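Local coordinates for protein CbsA (Xanthomonas oryzae pv. oryzae, PDB 5XYH) that probably hydrolyses cellulose as a family 6 exoglucanase, releasing cellobiose from chain ends during attack on the plant cell wall, at residues A37-V42 and H413-V418; Y123-A128 and L179-A184. All blocks are in the same frame, centred on the assembly; numbering follows the deposited sequence.

In the fold
Both contacts pair helices on the outside of the family 6 barrel, whose parallel strands form the core of the fold. Contact 1 joins helix 33-42, which comes ahead of the first long barrel strand, to helix 411-419, close to the C-terminus, and so ties together parts of the chain more than 370 residues apart. Contact 2 is local by comparison: helices 113-131 and 170-183 lie side by side, with strand 140-145 between them in sequence. It is nested within the loop that contact 1 closes. The centres are 35 Å apart and the nearest atoms about 22 Å, so the two do not touch and hold separate parts of the helical layer.

Contact 1: residues A37-V42 and H413-V418; sequences AKMQVV and HFVQLV
The F414 ring meets V42 CG1 at its edge, near the ring plane and tip to tip, 4.0 Å from F414 CE1, while V418 CG2, one turn further along the helix of F414, lies over one face, 3.9 Å above the plane and offset toward the rim. M39 approaches the ring obliquely, with its CG 3.7 Å from F414 CE2. The extended chain of M39 then carries its sulfur past the same corner, a Met-aromatic contact with SD 5.1 Å from the ring centroid and 73° off the normal. Beyond the sulfur, M39 CE continues to V415 CG2 at 3.8 Å. What sends the phenyl group across the gap is its first torsion, with CG anti to the backbone N (chi1 -175°). V42 CG2 meets V418 CG2 at 4.2 Å.

The local axes of 37-42 and 413-418, on helices 33-42 and 411-419, run at 92° and come within 10.9 Å, outside the strands of the family 6 barrel. Helix 17-27 packs against the same side chains: I27 touches M39, Y19 touches V42, and V23 and S26 meet F414. W409 also brings its ring against that of F414.

No hydrogen bond links the two segments. At the margin, K38 contributes its CB, 3.8 Å from V418 CG1, while its amino end leads away.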
loop_
_atom_site.group_PDB
_atom_site.type_symbol
_atom_site.label_atom_id
_atom_site.label_comp_id
_atom_site.label_asym_id
_atom_site.label_seq_id
_atom_site.Cartn_x
_atom_site.Cartn_y
_atom_site.Cartn_z
ATOM N N ALA A 37 11.737 -23.358 -4.020
ATOM C CA ALA A 37 10.362 -23.728 -4.343
ATOM C C ALA A 37 9.374 -22.731 -3.762
ATOM O O ALA A 37 8.393 -22.374 -4.415
ATOM C CB ALA A 37 10.061 -25.137 -3.829
ATOM N N LYS A 38 9.605 -22.295 -2.524
ATOM C CA LYS A 38 8.750 -21.277 -1.934
ATOM C C LYS A 38 8.808 -19.986 -2.738
ATOM O O LYS A 38 7.794 -19.292 -2.873
ATOM C CB LYS A 38 9.149 -21.044 -0.476
ATOM C CG LYS A 38 8.792 -22.210 0.442
ATOM C CD LYS A 38 9.381 -22.036 1.847
ATOM C CE LYS A 38 9.258 -23.335 2.641
ATOM N NZ LYS A 38 9.988 -23.299 3.937
ATOM N N MET A 39 9.971 -19.673 -3.316
ATOM C CA MET A 39 10.095 -18.482 -4.147
ATOM C C MET A 39 9.376 -18.654 -5.481
ATOM O O MET A 39 8.812 -17.691 -6.006
ATOM C CB MET A 39 11.577 -18.152 -4.360
ATOM C CG MET A 39 12.276 -17.672 -3.105
ATOM S SD MET A 39 14.010 -17.402 -3.484
ATOM C CE MET A 39 14.651 -16.684 -1.966
ATOM N N GLN A 40 9.385 -19.871 -6.045
ATOM C CA GLN A 40 8.593 -20.147 -7.246
ATOM C C GLN A 40 7.114 -19.881 -6.997
ATOM O O GLN A 40 6.427 -19.305 -7.843
ATOM C CB GLN A 40 8.786 -21.594 -7.707
ATOM C CG GLN A 40 10.181 -21.928 -8.218
ATOM C CD GLN A 40 10.446 -23.448 -8.324
ATOM O OE1 GLN A 40 10.192 -24.219 -7.386
ATOM N NE2 GLN A 40 10.961 -23.874 -9.477
ATOM N N VAL A 41 6.612 -20.297 -5.835
ATOM C CA VAL A 41 5.215 -20.061 -5.488
ATOM C C VAL A 41 4.949 -18.569 -5.332
ATOM O O VAL A 41 3.934 -18.047 -5.815
ATOM C CB VAL A 41 4.854 -20.830 -4.206
ATOM C CG1 VAL A 41 3.438 -20.469 -3.755
ATOM C CG2 VAL A 41 4.994 -22.334 -4.422
ATOM N N VAL A 42 5.852 -17.863 -4.657
ATOM C CA VAL A 42 5.665 -16.432 -4.434
ATOM C C VAL A 42 5.544 -15.691 -5.762
ATOM O O VAL A 42 4.661 -14.838 -5.929
ATOM C CB VAL A 42 6.810 -15.884 -3.561
ATOM C CG1 VAL A 42 6.880 -14.367 -3.633
ATOM C CG2 VAL A 42 6.621 -16.346 -2.121
ATOM N N HIS A 413 16.078 -8.678 2.110
ATOM C CA HIS A 413 14.696 -8.526 2.584
ATOM C C HIS A 413 13.788 -9.604 2.006
ATOM O O HIS A 413 12.846 -10.066 2.670
ATOM C CB HIS A 413 14.157 -7.147 2.215
ATOM C CG HIS A 413 13.076 -6.658 3.127
ATOM N ND1 HIS A 413 12.007 -5.913 2.679
ATOM C CD2 HIS A 413 12.911 -6.789 4.464
ATOM C CE1 HIS A 413 11.223 -5.613 3.699
ATOM N NE2 HIS A 413 11.753 -6.123 4.798
ATOM N N PHE A 414 14.030 -9.989 0.753
ATOM C CA PHE A 414 13.175 -10.975 0.105
ATOM C C PHE A 414 13.262 -12.320 0.810
ATOM O O PHE A 414 12.240 -12.904 1.181
ATOM C CB PHE A 414 13.556 -11.130 -1.361
ATOM C CG PHE A 414 12.646 -12.044 -2.119
ATOM C CD1 PHE A 414 11.289 -11.764 -2.214
ATOM C CD2 PHE A 414 13.143 -13.181 -2.747
ATOM C CE1 PHE A 414 10.427 -12.606 -2.933
ATOM C CE2 PHE A 414 12.285 -14.036 -3.462
ATOM C CZ PHE A 414 10.933 -13.746 -3.552
ATOM N N VAL A 415 14.485 -12.830 0.985
ATOM C CA VAL A 415 14.685 -14.089 1.693
ATOM C C VAL A 415 14.019 -14.045 3.056
ATOM O O VAL A 415 13.348 -14.998 3.473
ATOM C CB VAL A 415 16.189 -14.384 1.819
ATOM C CG1 VAL A 415 16.417 -15.574 2.767
ATOM C CG2 VAL A 415 16.804 -14.602 0.426
ATOM N N GLN A 416 14.186 -12.932 3.772
ATOM C CA GLN A 416 13.560 -12.788 5.082
ATOM C C GLN A 416 12.032 -12.841 4.969
ATOM O O GLN A 416 11.366 -13.568 5.714
ATOM C CB GLN A 416 14.029 -11.480 5.735
ATOM C CG GLN A 416 13.238 -11.055 6.964
ATOM C CD GLN A 416 13.271 -9.532 7.206
ATOM O OE1 GLN A 416 14.336 -8.943 7.412
ATOM N NE2 GLN A 416 12.100 -8.902 7.169
ATOM N N LEU A 417 11.466 -12.102 4.007
ATOM C CA LEU A 417 10.013 -12.061 3.848
ATOM C C LEU A 417 9.429 -13.436 3.543
ATOM O O LEU A 417 8.367 -13.798 4.076
ATOM C CB LEU A 417 9.641 -11.075 2.745
ATOM C CG LEU A 417 9.773 -9.602 3.135
ATOM C CD1 LEU A 417 9.730 -8.753 1.870
ATOM C CD2 LEU A 417 8.648 -9.213 4.090
ATOM N N VAL A 418 10.089 -14.208 2.673
ATOM C CA VAL A 418 9.613 -15.554 2.351
ATOM C C VAL A 418 9.732 -16.471 3.563
ATOM O O VAL A 418 8.796 -17.211 3.898
ATOM C CB VAL A 418 10.391 -16.119 1.152
ATOM C CG1 VAL A 418 10.058 -17.583 0.931
ATOM C CG2 VAL A 418 10.090 -15.306 -0.080
#

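Contact 2: residues Y123-A128 and L179-A184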
loop_
_atom_site.group_PDB
_atom_site.type_symbol
_atom_site.label_atom_id
_atom_site.label_comp_id
_atom_site.label_asym_id
_atom_site.label_seq_id
_atom_site.Cartn_x
_atom_site.Cartn_y
_atom_site.Cartn_z
ATOM N N TYR A 123 0.770 12.652 -17.164
ATOM C CA TYR A 123 0.629 11.448 -16.355
ATOM C C TYR A 123 -0.792 10.897 -16.458
ATOM O O TYR A 123 -1.003 9.887 -17.129
ATOM C CB TYR A 123 1.045 11.747 -14.904
ATOM C CG TYR A 123 0.996 10.547 -13.996
ATOM C CD1 TYR A 123 1.971 9.559 -14.063
ATOM C CD2 TYR A 123 -0.036 10.396 -13.078
ATOM C CE1 TYR A 123 1.923 8.454 -13.248
ATOM C CE2 TYR A 123 -0.102 9.292 -12.265
ATOM C CZ TYR A 123 0.876 8.320 -12.357
ATOM O OH TYR A 123 0.811 7.219 -11.546
ATOM N N ILE A 124 -1.790 11.560 -15.861
ATOM C CA ILE A 124 -3.150 11.005 -15.823
ATOM C C ILE A 124 -3.728 10.849 -17.233
ATOM O O ILE A 124 -4.311 9.808 -17.569
ATOM C CB ILE A 124 -4.075 11.866 -14.946
ATOM C CG1 ILE A 124 -3.660 11.826 -13.458
ATOM C CG2 ILE A 124 -5.503 11.375 -15.094
ATOM C CD1 ILE A 124 -3.632 10.430 -12.845
ATOM N N ASP A 125 -3.609 11.888 -18.072
ATOM C CA ASP A 125 -4.202 11.807 -19.408
ATOM C C ASP A 125 -3.601 10.655 -20.221
ATOM O O ASP A 125 -4.328 9.933 -20.916
ATOM C CB ASP A 125 -4.035 13.137 -20.148
ATOM C CG ASP A 125 -5.047 14.207 -19.703
ATOM O OD1 ASP A 125 -5.916 13.931 -18.848
ATOM O OD2 ASP A 125 -4.950 15.345 -20.203
ATOM N N VAL A 126 -2.281 10.456 -20.126
ATOM C CA VAL A 126 -1.616 9.401 -20.887
ATOM C C VAL A 126 -2.041 8.030 -20.380
ATOM O O VAL A 126 -2.329 7.121 -21.172
ATOM C CB VAL A 126 -0.087 9.583 -20.832
ATOM C CG1 VAL A 126 0.628 8.385 -21.426
ATOM C CG2 VAL A 126 0.326 10.865 -21.571
ATOM N N ILE A 127 -2.112 7.861 -19.053
ATOM C CA ILE A 127 -2.608 6.605 -18.485
ATOM C C ILE A 127 -4.040 6.342 -18.928
ATOM O O ILE A 127 -4.384 5.231 -19.356
ATOM C CB ILE A 127 -2.506 6.629 -16.951
ATOM C CG1 ILE A 127 -1.034 6.711 -16.533
ATOM C CG2 ILE A 127 -3.181 5.392 -16.355
ATOM C CD1 ILE A 127 -0.840 7.017 -15.100
ATOM N N ALA A 128 -4.903 7.355 -18.804
ATOM C CA ALA A 128 -6.314 7.171 -19.135
ATOM C C ALA A 128 -6.512 6.822 -20.609
ATOM O O ALA A 128 -7.318 5.941 -20.944
ATOM C CB ALA A 128 -7.097 8.428 -18.769
ATOM N N LEU A 179 -9.605 10.641 -10.414
ATOM C CA LEU A 179 -10.847 9.876 -10.340
ATOM C C LEU A 179 -11.735 10.148 -11.548
ATOM O O LEU A 179 -12.289 9.210 -12.132
ATOM C CB LEU A 179 -11.602 10.167 -9.041
ATOM C CG LEU A 179 -10.972 9.598 -7.759
ATOM C CD1 LEU A 179 -11.759 10.085 -6.562
ATOM C CD2 LEU A 179 -10.870 8.077 -7.764
ATOM N N ASP A 180 -11.849 11.414 -11.958
ATOM C CA ASP A 180 -12.696 11.751 -13.105
ATOM C C ASP A 180 -12.241 11.015 -14.359
ATOM O O ASP A 180 -13.045 10.375 -15.050
ATOM C CB ASP A 180 -12.689 13.264 -13.350
ATOM C CG ASP A 180 -13.724 14.004 -12.524
ATOM O OD1 ASP A 180 -14.666 13.352 -12.025
ATOM O OD2 ASP A 180 -13.602 15.244 -12.378
ATOM N N LYS A 181 -10.941 11.073 -14.659
ATOM C CA LYS A 181 -10.464 10.538 -15.929
ATOM C C LYS A 181 -10.420 9.018 -15.916
ATOM O O LYS A 181 -10.640 8.387 -16.952
ATOM C CB LYS A 181 -9.084 11.116 -16.253
ATOM C CG LYS A 181 -9.085 12.630 -16.408
ATOM C CD LYS A 181 -9.610 13.040 -17.768
ATOM C CE LYS A 181 -8.722 12.436 -18.859
ATOM N NZ LYS A 181 -8.935 13.038 -20.208
ATOM N N LEU A 182 -10.155 8.418 -14.758
ATOM C CA LEU A 182 -10.043 6.970 -14.685
ATOM C C LEU A 182 -11.411 6.314 -14.526
ATOM O O LEU A 182 -11.673 5.279 -15.148
ATOM C CB LEU A 182 -9.101 6.584 -13.546
ATOM C CG LEU A 182 -7.658 7.059 -13.772
ATOM C CD1 LEU A 182 -6.848 6.942 -12.488
ATOM C CD2 LEU A 182 -6.989 6.280 -14.882
ATOM N N HIS A 183 -12.304 6.914 -13.729
ATOM C CA HIS A 183 -13.647 6.354 -13.605
ATOM C C HIS A 183 -14.419 6.403 -14.918
ATOM O O HIS A 183 -15.332 5.599 -15.115
ATOM C CB HIS A 183 -14.451 7.078 -12.517
ATOM C CG HIS A 183 -15.856 6.569 -12.376
ATOM N ND1 HIS A 183 -16.144 5.278 -11.985
ATOM C CD2 HIS A 183 -17.053 7.164 -12.611
ATOM C CE1 HIS A 183 -17.456 5.103 -11.970
ATOM N NE2 HIS A 183 -18.030 6.233 -12.343
ATOM N N ALA A 184 -14.068 7.315 -15.824
ATOM C CA ALA A 184 -14.767 7.420 -17.100
ATOM C C ALA A 184 -14.608 6.169 -17.960
ATOM O O ALA A 184 -15.402 5.951 -18.881
ATOM C CB ALA A 184 -14.253 8.641 -17.866
HETATM O O HOH W 1 -6.851 10.889 -21.841
#
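Helices 113-131 and 170-183 run side by side in nearly the same direction, their local axes 7° from parallel and 9.5 Å apart, with A128 and L182 the nearest pair of CA atoms. This is the parallel helix packing of an alpha/beta barrel: the chain passes from helix 113-131 through strand 140-145, and on through two short helices, to helix 170-183, and neighbouring strand 188-193 lies beneath the second helix.

The small side chain of A128 lets the backbones come close, and its CB sits 4.0 Å from the carbonyl O of K181. Beside it, I124 CG2 lies 3.8 Å from K181 CB, the methyl being brought round by its position anti to the backbone N. On the inner side, the side chains of L182 and I127 cross at a slant, L182 CD2 4.2 Å from I127 CG2, and L182 CD2 also approaches A128 CB. L182 reaches inward as well, touching N143 and I145 of strand 140-145 and N190 of strand 188-193, which seats helix 170-183 on the sheet, while I127 packs on I57 of helix 54-58.

Polar groups lie on the other side of this apolar strip. K181 is bent at chi2 (-79°) and chi3 (-60°), which folds its aliphatic chain back before the amino group meets D125. The salt bridge from K181 NZ to D125 OD1 is long, at 3.4 Å, and K181 CE lies nearer, 3.2 Å from D125 OD1. That same carboxylate oxygen is also hydrogen-bonded to Y177 OH, one turn before K181, so helix 170-183 holds it from two residues. A water donates a hydrogen bond to D125 O at 2.9 Å and accepts a weak one from K181 NZ at 3.4 Å.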